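Local coordinates for protein acyl-coenzyme A oxidase acox-1.1 (Caenorhabditis elegans, PDB 5K3H) that catalyses the FAD-dependent, oxygen-consuming desaturation of acyl-CoA thioesters that opens peroxisomal beta-oxidation of fatty acid-derived side chains in the nematode, at residues 240-243 with 247-250; 107-112 with 420-425; 300-305 with 393-398. All coordinates share one frame; numbering follows the deposited sequence.

The three contacts run from a loop beside the FAD site into the helical body of the chain. Interactions 1 and 2 have centres 11 Å apart and touch: the backbone N of I247 probably bonds to O of E109 at 3.0 Å. Interaction 2 meets interaction 3 where CG2 of I423 packs on O of M305 at 3.5 Å, their centres being 14 Å apart. Interactions 1 and 3 do not touch; their nearest atoms are about 11 Å apart. The N250 side chain of interaction 1 lies about 4 Å from FAD-binding G191, whereas interaction 3 contains H396, which binds ATP. Interactions 1 and 2 also touch the second subunit.

Interaction 1. Residues 240-243 with 247-250; sequences GPKM and IVDN
K242 reaches across its own loop and sets a buried ammonium group against two oxygens of 247-250. The loop joins strands 234-238 and 251-255, antiparallel neighbours in a three-stranded sheet, so the contact ties together the two arms of a long hairpin connection just beyond the paired strands. NZ of K242 donates to the backbone O of V248 at 3.0 Å, arriving at a C=O...N angle of 138° and tilted 30° from the carbonyl plane. A second bond runs from NZ to OD1 of N250; its modelled length of 2.4 Å is very short and therefore doubtful. The two side chains cross at about a right angle, CE of K242 lying 3.4 Å from OD1 of N250 and NZ of K242 lying 3.5 Å from CG of N250. A single bend at chi3 (-67°) in the otherwise extended lysine chain swings CE toward V248. Within the intervening turn, O of Y245 accepts a further bond from NZ. The oxygens of V248 and Y245 are formally neutral, so they would probably satisfy ammonium N-H groups without cancelling the charge. Further out, ND2 of N250 donates to O of W189, which fixes the rotation of the amide and keeps OD1 turned to the lysine. This places N250 beside G191, part of the FAD site shared between the subunits. Y414 of the second subunit packs on K242. Beside the lysine bond, the O of V248 also receives a weak 3.3 Å bond from the backbone N of N250.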
ATOM      1  N   GLY B 240     -15.015 -15.078  -2.823  1.00 21.42           N
ATOM      2  CA  GLY B 240     -15.245 -14.084  -1.792  1.00 21.32           C
ATOM      3  C   GLY B 240     -14.686 -12.707  -2.121  1.00 20.71           C
ATOM      4  O   GLY B 240     -13.932 -12.538  -3.084  1.00 21.28           O
ATOM      5  N   PRO B 241     -14.985 -11.715  -1.281  1.00 19.92           N
ATOM      6  CA  PRO B 241     -14.521 -10.349  -1.545  1.00 19.85           C
ATOM      7  C   PRO B 241     -13.007 -10.211  -1.413  1.00 20.65           C
ATOM      8  O   PRO B 241     -12.317 -11.039  -0.804  1.00 19.67           O
ATOM      9  CB  PRO B 241     -15.252  -9.515  -0.483  1.00 19.67           C
ATOM     10  CG  PRO B 241     -15.459 -10.500   0.656  1.00 19.74           C
ATOM     11  CD  PRO B 241     -15.722 -11.818  -0.004  1.00 19.78           C
ATOM     12  N   LYS B 242     -12.482  -9.174  -2.081  1.00 18.49           N
ATOM     13  CA  LYS B 242     -11.046  -8.933  -2.198  1.00 18.97           C
ATOM     14  C   LYS B 242     -10.708  -7.495  -1.820  1.00 19.35           C
ATOM     15  O   LYS B 242     -11.589  -6.670  -1.520  1.00 19.53           O
ATOM     16  CB  LYS B 242     -10.539  -9.258  -3.606  1.00 19.57           C
ATOM     17  CG  LYS B 242     -10.781 -10.694  -4.019  1.00 20.04           C
ATOM     18  CD  LYS B 242     -10.609 -10.864  -5.474  1.00 20.42           C
ATOM     19  CE  LYS B 242     -11.706 -10.107  -6.161  1.00 21.55           C
ATOM     20  NZ  LYS B 242     -11.557 -10.083  -7.619  1.00 22.79           N
ATOM     21  N   MET B 243      -9.398  -7.209  -1.812  1.00 20.02           N
ATOM     22  CA  MET B 243      -8.938  -5.874  -1.451  1.00 20.03           C
ATOM     23  C   MET B 243      -9.247  -4.862  -2.549  1.00 18.94           C
ATOM     24  O   MET B 243      -9.451  -3.682  -2.268  1.00 16.81           O
ATOM     25  CB  MET B 243      -7.443  -5.899  -1.106  1.00 20.97           C
ATOM     26  CG  MET B 243      -6.489  -5.688  -2.256  1.00 22.34           C
ATOM     27  SD  MET B 243      -4.766  -5.693  -1.688  1.00 23.97           S
ATOM     28  CE  MET B 243      -4.378  -3.944  -1.554  1.00 21.76           C
ATOM     29  N   ILE B 247     -15.223  -6.344  -9.110  1.00 21.88           N
ATOM     30  CA  ILE B 247     -16.217  -6.664 -10.127  1.00 22.38           C
ATOM     31  C   ILE B 247     -15.894  -7.986 -10.810  1.00 22.58           C
ATOM     32  O   ILE B 247     -16.792  -8.629 -11.365  1.00 22.93           O
ATOM     33  CB  ILE B 247     -16.334  -5.493 -11.121  1.00 22.90           C
ATOM     34  CG1 ILE B 247     -16.739  -4.216 -10.366  1.00 22.90           C
ATOM     35  CG2 ILE B 247     -17.289  -5.833 -12.267  1.00 22.71           C
ATOM     36  CD1 ILE B 247     -16.893  -2.950 -11.213  1.00 22.46           C
ATOM     37  N   VAL B 248     -14.632  -8.403 -10.789  1.00 22.75           N
ATOM     38  CA  VAL B 248     -14.234  -9.720 -11.264  1.00 21.96           C
ATOM     39  C   VAL B 248     -14.590 -10.751 -10.205  1.00 21.60           C
ATOM     40  O   VAL B 248     -14.187 -10.640  -9.041  1.00 21.78           O
ATOM     41  CB  VAL B 248     -12.735  -9.748 -11.591  1.00 22.61           C
ATOM     42  CG1 VAL B 248     -12.238 -11.196 -11.737  1.00 23.13           C
ATOM     43  CG2 VAL B 248     -12.475  -8.970 -12.864  1.00 22.50           C
ATOM     44  N   ASP B 249     -15.329 -11.773 -10.617  1.00 23.12           N
ATOM     45  CA  ASP B 249     -15.803 -12.839  -9.740  1.00 23.54           C
ATOM     46  C   ASP B 249     -14.815 -14.006  -9.815  1.00 23.19           C
ATOM     47  O   ASP B 249     -15.014 -15.012 -10.507  1.00 25.18           O
ATOM     48  CB  ASP B 249     -17.212 -13.234 -10.160  1.00 24.70           C
ATOM     49  CG  ASP B 249     -17.311 -13.474 -11.676  1.00 25.90           C
ATOM     50  OD1 ASP B 249     -17.093 -12.501 -12.446  1.00 27.86           O
ATOM     51  OD2 ASP B 249     -17.577 -14.634 -12.102  1.00 25.93           O
ATOM     52  N   ASN B 250     -13.728 -13.866  -9.069  1.00 21.82           N
ATOM     53  CA  ASN B 250     -12.731 -14.920  -9.015  1.00 21.44           C
ATOM     54  C   ASN B 250     -13.317 -16.154  -8.357  1.00 21.02           C
ATOM     55  O   ASN B 250     -14.004 -16.051  -7.340  1.00 20.30           O
ATOM     56  CB  ASN B 250     -11.504 -14.425  -8.260  1.00 21.34           C
ATOM     57  CG  ASN B 250     -10.849 -13.253  -8.935  1.00 21.39           C
ATOM     58  OD1 ASN B 250     -11.312 -12.128  -8.846  1.00 21.99           O
ATOM     59  ND2 ASN B 250      -9.754 -13.520  -9.623  1.00 20.86           N
TER

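Interaction 2. Residues 107-112 with 420-425; sequences GIEGNP and ISEIYG
The carboxylates of E109 and E422 lie one over the other, their planes 35° apart, with CD of E422 above the face of the E109 group at 3.8 Å from its CD. OE2 of E422 also comes within 3.5 Å of CG of E109. OE1 of E109 and OE2 of E422 are 3.8 Å apart, a pairing of like charges; a water donates to both, at 2.9 Å to OE1 of E109 and 2.8 Å to OE2 of E422, and would probably ease the repulsion. K71 forms a salt bridge with OE1 of E109 and would probably offset part of the charge; the Y419 hydroxyl on OE2 of E109 and the backbone N of Y245 on OE2 of E422 add neutral hydrogen bonds. A bend at chi2 (69°) folds the E422 chain over its neighbour. In the acyl-CoA oxidase fold this joins a loop of the N-terminal helical domain to helix 420-428 of the C-alpha1 region. Alongside the acids, I108 touches the helix with its tip: CD1 lies 3.7 Å from CA of I423 and 3.8 Å from CG1 of I423. Y308 of helix 300-319 packs against both isoleucines.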
ATOM      1  N   GLY B 107     -13.773   0.669 -16.787  1.00 20.63           N
ATOM      2  CA  GLY B 107     -12.927   1.067 -15.679  1.00 19.67           C
ATOM      3  C   GLY B 107     -11.896   0.018 -15.308  1.00 20.26           C
ATOM      4  O   GLY B 107     -11.537  -0.851 -16.098  1.00 21.99           O
ATOM      5  N   ILE B 108     -11.383   0.132 -14.085  1.00 19.02           N
ATOM      6  CA  ILE B 108     -10.303  -0.744 -13.621  1.00 19.44           C
ATOM      7  C   ILE B 108     -10.751  -1.810 -12.618  1.00 19.71           C
ATOM      8  O   ILE B 108      -9.961  -2.729 -12.332  1.00 19.65           O
ATOM      9  CB  ILE B 108      -9.123   0.068 -13.039  1.00 20.13           C
ATOM     10  CG1 ILE B 108      -9.544   0.899 -11.816  1.00 20.38           C
ATOM     11  CG2 ILE B 108      -8.506   0.934 -14.119  1.00 20.39           C
ATOM     12  CD1 ILE B 108      -8.372   1.549 -11.090  1.00 20.19           C
ATOM     13  N   GLU B 109     -11.976  -1.730 -12.075  1.00 20.00           N
ATOM     14  CA  GLU B 109     -12.378  -2.659 -11.023  1.00 19.97           C
ATOM     15  C   GLU B 109     -12.830  -4.023 -11.548  1.00 20.48           C
ATOM     16  O   GLU B 109     -13.112  -4.906 -10.725  1.00 20.46           O
ATOM     17  CB  GLU B 109     -13.473  -2.040 -10.157  1.00 20.55           C
ATOM     18  CG  GLU B 109     -13.062  -0.695  -9.535  1.00 21.09           C
ATOM     19  CD  GLU B 109     -14.006  -0.192  -8.444  1.00 21.12           C
ATOM     20  OE1 GLU B 109     -14.633  -1.046  -7.779  1.00 20.59           O
ATOM     21  OE2 GLU B 109     -14.117   1.043  -8.245  1.00 21.62           O
ATOM     22  N   GLY B 110     -12.853  -4.232 -12.863  1.00 21.90           N
ATOM     23  CA  GLY B 110     -13.194  -5.503 -13.471  1.00 22.21           C
ATOM     24  C   GLY B 110     -14.499  -5.464 -14.259  1.00 22.36           C
ATOM     25  O   GLY B 110     -15.240  -4.476 -14.266  1.00 22.34           O
ATOM     26  N   ASN B 111     -14.758  -6.575 -14.951  1.00 23.39           N
ATOM     27  CA  ASN B 111     -16.048  -6.807 -15.591  1.00 23.92           C
ATOM     28  C   ASN B 111     -16.221  -8.310 -15.774  1.00 24.05           C
ATOM     29  O   ASN B 111     -15.264  -9.073 -15.608  1.00 23.63           O
ATOM     30  CB  ASN B 111     -16.167  -6.042 -16.929  1.00 23.31           C
ATOM     31  CG  ASN B 111     -15.286  -6.617 -18.017  1.00 24.15           C
ATOM     32  OD1 ASN B 111     -15.694  -7.517 -18.748  1.00 24.22           O
ATOM     33  ND2 ASN B 111     -14.058  -6.104 -18.122  1.00 25.01           N
ATOM     34  N   PRO B 112     -17.446  -8.776 -16.056  1.00 25.73           N
ATOM     35  CA  PRO B 112     -17.694 -10.234 -16.141  1.00 26.43           C
ATOM     36  C   PRO B 112     -16.948 -10.947 -17.248  1.00 27.62           C
ATOM     37  O   PRO B 112     -16.952 -12.192 -17.278  1.00 28.35           O
ATOM     38  CB  PRO B 112     -19.203 -10.319 -16.381  1.00 25.96           C
ATOM     39  CG  PRO B 112     -19.749  -9.057 -15.754  1.00 25.46           C
ATOM     40  CD  PRO B 112     -18.714  -8.013 -16.028  1.00 26.29           C
ATOM     41  N   ILE B 420      -7.325   6.816  -5.505  1.00 17.27           N
ATOM     42  CA  ILE B 420      -5.986   6.241  -5.644  1.00 17.30           C
ATOM     43  C   ILE B 420      -5.861   4.911  -4.913  1.00 17.21           C
ATOM     44  O   ILE B 420      -5.136   4.010  -5.366  1.00 17.01           O
ATOM     45  CB  ILE B 420      -4.937   7.250  -5.147  1.00 17.74           C
ATOM     46  CG1 ILE B 420      -4.974   8.510  -6.020  1.00 18.12           C
ATOM     47  CG2 ILE B 420      -3.564   6.636  -5.214  1.00 17.65           C
ATOM     48  CD1 ILE B 420      -4.091   9.624  -5.517  1.00 18.27           C
ATOM     49  N   SER B 421      -6.575   4.733  -3.808  1.00 17.40           N
ATOM     50  CA  SER B 421      -6.477   3.461  -3.101  1.00 17.17           C
ATOM     51  C   SER B 421      -6.956   2.293  -3.950  1.00 17.35           C
ATOM     52  O   SER B 421      -6.403   1.192  -3.849  1.00 16.95           O
ATOM     53  CB  SER B 421      -7.266   3.529  -1.795  1.00 17.10           C
ATOM     54  OG  SER B 421      -8.656   3.641  -2.038  1.00 17.42           O
ATOM     55  N   GLU B 422      -7.975   2.501  -4.788  1.00 17.19           N
ATOM     56  CA  GLU B 422      -8.428   1.462  -5.709  1.00 17.89           C
ATOM     57  C   GLU B 422      -7.462   1.320  -6.881  1.00 18.30           C
ATOM     58  O   GLU B 422      -7.186   0.201  -7.331  1.00 18.51           O
ATOM     59  CB  GLU B 422      -9.844   1.784  -6.203  1.00 18.60           C
ATOM     60  CG  GLU B 422     -10.539   0.672  -7.013  1.00 19.54           C
ATOM     61  CD  GLU B 422     -10.908  -0.560  -6.199  1.00 19.55           C
ATOM     62  OE1 GLU B 422     -11.037  -0.461  -4.956  1.00 19.81           O
ATOM     63  OE2 GLU B 422     -11.039  -1.641  -6.808  1.00 20.67           O
ATOM     64  N   ILE B 423      -6.924   2.441  -7.378  1.00 17.77           N
ATOM     65  CA  ILE B 423      -5.889   2.374  -8.408  1.00 17.98           C
ATOM     66  C   ILE B 423      -4.704   1.552  -7.911  1.00 18.66           C
ATOM     67  O   ILE B 423      -4.188   0.689  -8.631  1.00 19.40           O
ATOM     68  CB  ILE B 423      -5.459   3.799  -8.828  1.00 17.76           C
ATOM     69  CG1 ILE B 423      -6.605   4.555  -9.511  1.00 17.42           C
ATOM     70  CG2 ILE B 423      -4.239   3.774  -9.734  1.00 17.67           C
ATOM     71  CD1 ILE B 423      -6.411   6.074  -9.529  1.00 17.02           C
ATOM     72  N   TYR B 424      -4.286   1.770  -6.658  1.00 18.68           N
ATOM     73  CA  TYR B 424      -3.206   0.979  -6.072  1.00 18.86           C
ATOM     74  C   TYR B 424      -3.572  -0.498  -6.019  1.00 18.69           C
ATOM     75  O   TYR B 424      -2.776  -1.367  -6.396  1.00 18.46           O
ATOM     76  CB  TYR B 424      -2.885   1.507  -4.665  1.00 19.56           C
ATOM     77  CG  TYR B 424      -1.851   0.701  -3.888  1.00 20.13           C
ATOM     78  CD1 TYR B 424      -0.485   0.815  -4.166  1.00 20.17           C
ATOM     79  CD2 TYR B 424      -2.240  -0.171  -2.876  1.00 20.68           C
ATOM     80  CE1 TYR B 424       0.456   0.080  -3.460  1.00 20.07           C
ATOM     81  CE2 TYR B 424      -1.299  -0.908  -2.166  1.00 21.15           C
ATOM     82  CZ  TYR B 424       0.050  -0.783  -2.467  1.00 20.78           C
ATOM     83  OH  TYR B 424       0.996  -1.515  -1.763  1.00 20.78           O
ATOM     84  N   GLY B 425      -4.758  -0.807  -5.502  1.00 19.30           N
ATOM     85  CA  GLY B 425      -5.134  -2.200  -5.301  1.00 19.63           C
ATOM     86  C   GLY B 425      -5.245  -3.007  -6.584  1.00 19.87           C
ATOM     87  O   GLY B 425      -4.931  -4.202  -6.612  1.00 19.68           O
TER
HETATM   88  O   HOH W   1     -13.292  -3.223  -6.472  1.00 20.16           O

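Interaction 3. Residues 300-305 with 393-398; sequences TGQAIM and VVTHQT
Helices 300-319 and 382-408 run side by side in the same direction, their short segments 9° apart with axes 9.8 Å from each other, and Q302 and T398 bring the backbones nearest. Q302 spans the gap. Its CB rests on CG1 of V394 at 3.6 Å, and a bend at chi2 (-69°) folds the amide along the neighbouring helix, where OE1 lies 3.3 Å from CB of T398 and CD faces OG1 of T395 at 3.9 Å. These are packing contacts; the amide is anchored by NE2, which donates to O of A427. T398 turns its hydroxyl back into its own helix: OG1 donates to O of V394 at 2.6 Å, from above the carbonyl plane, while the backbone N of T398 reaches that oxygen from the opposite face at 2.8 Å. CG2 of T398 meanwhile packs on O of Q302 at 3.5 Å. With the hydroxyl and methyl of T398 cut back to an alanine, O of V394 would probably keep only the backbone bond of these two, and a gap is likely to open beside OE1 of Q302. T395 likewise bonds its OG1 to O of K391, while ATP-binding H396 points away from helix 300-319. Around the pair, F354 of helix 338-367 packs against both A303 and T398, R540 of helix 520-553 meets V393 and Q397, and M305 leans on V426 and A427 of helix 420-428.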
ATOM      1  N   THR B 300       2.269  -1.821 -20.100  1.00 27.92           N
ATOM      2  CA  THR B 300       1.556  -0.576 -20.395  1.00 25.78           C
ATOM      3  C   THR B 300       0.440  -0.313 -19.387  1.00 21.69           C
ATOM      4  O   THR B 300       0.160   0.841 -19.041  1.00 19.43           O
ATOM      5  CB  THR B 300       0.991  -0.633 -21.816  1.00 27.14           C
ATOM      6  OG1 THR B 300       2.024  -0.294 -22.747  1.00 31.18           O
ATOM      7  CG2 THR B 300      -0.180   0.316 -21.989  1.00 29.33           C
ATOM      8  N   GLY B 301      -0.233  -1.367 -18.930  1.00 22.33           N
ATOM      9  CA  GLY B 301      -1.271  -1.176 -17.938  1.00 21.30           C
ATOM     10  C   GLY B 301      -0.734  -0.556 -16.665  1.00 20.77           C
ATOM     11  O   GLY B 301      -1.369   0.319 -16.073  1.00 20.61           O
ATOM     12  N   GLN B 302       0.455  -0.987 -16.237  1.00 18.71           N
ATOM     13  CA  GLN B 302       1.061  -0.444 -15.025  1.00 18.82           C
ATOM     14  C   GLN B 302       1.405   1.034 -15.193  1.00 17.52           C
ATOM     15  O   GLN B 302       1.197   1.833 -14.272  1.00 16.91           O
ATOM     16  CB  GLN B 302       2.314  -1.248 -14.672  1.00 19.42           C
ATOM     17  CG  GLN B 302       2.077  -2.713 -14.247  1.00 20.56           C
ATOM     18  CD  GLN B 302       1.391  -2.839 -12.896  1.00 23.01           C
ATOM     19  OE1 GLN B 302       1.733  -2.137 -11.953  1.00 26.72           O
ATOM     20  NE2 GLN B 302       0.428  -3.738 -12.796  1.00 23.69           N
ATOM     21  N   ALA B 303       1.927   1.415 -16.360  1.00 17.59           N
ATOM     22  CA  ALA B 303       2.296   2.807 -16.595  1.00 17.15           C
ATOM     23  C   ALA B 303       1.074   3.704 -16.585  1.00 16.63           C
ATOM     24  O   ALA B 303       1.134   4.845 -16.109  1.00 15.89           O
ATOM     25  CB  ALA B 303       3.035   2.932 -17.935  1.00 17.09           C
ATOM     26  N   ILE B 304      -0.038   3.206 -17.133  1.00 16.93           N
ATOM     27  CA  ILE B 304      -1.289   3.955 -17.146  1.00 16.95           C
ATOM     28  C   ILE B 304      -1.826   4.118 -15.733  1.00 17.05           C
ATOM     29  O   ILE B 304      -2.226   5.218 -15.333  1.00 16.74           O
ATOM     30  CB  ILE B 304      -2.291   3.271 -18.106  1.00 17.04           C
ATOM     31  CG1 ILE B 304      -1.891   3.605 -19.557  1.00 17.34           C
ATOM     32  CG2 ILE B 304      -3.737   3.676 -17.820  1.00 17.17           C
ATOM     33  CD1 ILE B 304      -2.631   2.909 -20.616  1.00 17.75           C
ATOM     34  N   MET B 305      -1.806   3.043 -14.937  1.00 16.54           N
ATOM     35  CA  MET B 305      -2.252   3.161 -13.550  1.00 17.60           C
ATOM     36  C   MET B 305      -1.407   4.162 -12.790  1.00 16.80           C
ATOM     37  O   MET B 305      -1.934   4.976 -12.034  1.00 15.98           O
ATOM     38  CB  MET B 305      -2.171   1.823 -12.829  1.00 19.23           C
ATOM     39  CG  MET B 305      -2.826   0.693 -13.552  1.00 20.86           C
ATOM     40  SD  MET B 305      -4.571   0.660 -13.223  1.00 22.15           S
ATOM     41  CE  MET B 305      -4.538  -0.916 -12.460  1.00 22.32           C
ATOM     42  N   VAL B 393       9.554  -5.974 -11.285  1.00 24.98           N
ATOM     43  CA  VAL B 393      10.062  -4.656 -10.903  1.00 23.81           C
ATOM     44  C   VAL B 393       9.046  -3.566 -11.246  1.00 23.70           C
ATOM     45  O   VAL B 393       8.839  -2.621 -10.473  1.00 22.79           O
ATOM     46  CB  VAL B 393      11.430  -4.389 -11.569  1.00 23.26           C
ATOM     47  CG1 VAL B 393      11.863  -2.915 -11.388  1.00 22.89           C
ATOM     48  CG2 VAL B 393      12.466  -5.339 -11.040  1.00 23.06           C
ATOM     49  N   VAL B 394       8.437  -3.644 -12.427  1.00 21.17           N
ATOM     50  CA  VAL B 394       7.479  -2.613 -12.805  1.00 21.57           C
ATOM     51  C   VAL B 394       6.280  -2.621 -11.856  1.00 22.36           C
ATOM     52  O   VAL B 394       5.771  -1.564 -11.459  1.00 24.57           O
ATOM     53  CB  VAL B 394       7.044  -2.805 -14.270  1.00 22.03           C
ATOM     54  CG1 VAL B 394       5.854  -1.912 -14.599  1.00 22.62           C
ATOM     55  CG2 VAL B 394       8.227  -2.580 -15.241  1.00 21.45           C
ATOM     56  N   THR B 395       5.806  -3.804 -11.469  1.00 20.43           N
ATOM     57  CA  THR B 395       4.658  -3.855 -10.570  1.00 20.55           C
ATOM     58  C   THR B 395       4.995  -3.298  -9.197  1.00 20.96           C
ATOM     59  O   THR B 395       4.184  -2.591  -8.591  1.00 20.44           O
ATOM     60  CB  THR B 395       4.148  -5.284 -10.465  1.00 20.12           C
ATOM     61  OG1 THR B 395       3.742  -5.715 -11.774  1.00 20.16           O
ATOM     62  CG2 THR B 395       2.975  -5.370  -9.473  1.00 19.93           C
ATOM     63  N   HIS B 396       6.179  -3.623  -8.688  1.00 20.26           N
ATOM     64  CA  HIS B 396       6.599  -3.117  -7.385  1.00 22.89           C
ATOM     65  C   HIS B 396       6.825  -1.619  -7.430  1.00 19.71           C
ATOM     66  O   HIS B 396       6.320  -0.892  -6.575  1.00 19.83           O
ATOM     67  CB  HIS B 396       7.865  -3.835  -6.921  1.00 28.18           C
ATOM     68  CG  HIS B 396       8.508  -3.205  -5.722  1.00 37.64           C
ATOM     69  ND1 HIS B 396       8.078  -3.447  -4.434  1.00 43.12           N
ATOM     70  CD2 HIS B 396       9.541  -2.334  -5.620  1.00 43.06           C
ATOM     71  CE1 HIS B 396       8.812  -2.746  -3.590  1.00 45.53           C
ATOM     72  NE2 HIS B 396       9.705  -2.060  -4.284  1.00 47.84           N
ATOM     73  N   GLN B 397       7.556  -1.134  -8.443  1.00 21.30           N
ATOM     74  CA  GLN B 397       7.821   0.299  -8.567  1.00 20.81           C
ATOM     75  C   GLN B 397       6.571   1.098  -8.900  1.00 19.46           C
ATOM     76  O   GLN B 397       6.461   2.266  -8.488  1.00 18.15           O
ATOM     77  CB  GLN B 397       8.878   0.550  -9.632  1.00 21.11           C
ATOM     78  CG  GLN B 397      10.232   0.101  -9.191  1.00 22.28           C
ATOM     79  CD  GLN B 397      11.318   0.602 -10.076  1.00 22.68           C
ATOM     80  OE1 GLN B 397      11.072   1.264 -11.078  1.00 21.54           O
ATOM     81  NE2 GLN B 397      12.540   0.226  -9.755  1.00 24.10           N
ATOM     82  N   THR B 398       5.628   0.505  -9.639  1.00 17.66           N
ATOM     83  CA  THR B 398       4.342   1.166  -9.852  1.00 17.98           C
ATOM     84  C   THR B 398       3.603   1.326  -8.531  1.00 18.41           C
ATOM     85  O   THR B 398       3.112   2.414  -8.219  1.00 19.58           O
ATOM     86  CB  THR B 398       3.476   0.377 -10.838  1.00 17.51           C
ATOM     87  OG1 THR B 398       4.106   0.356 -12.118  1.00 18.26           O
ATOM     88  CG2 THR B 398       2.139   1.035 -10.990  1.00 17.26           C
TER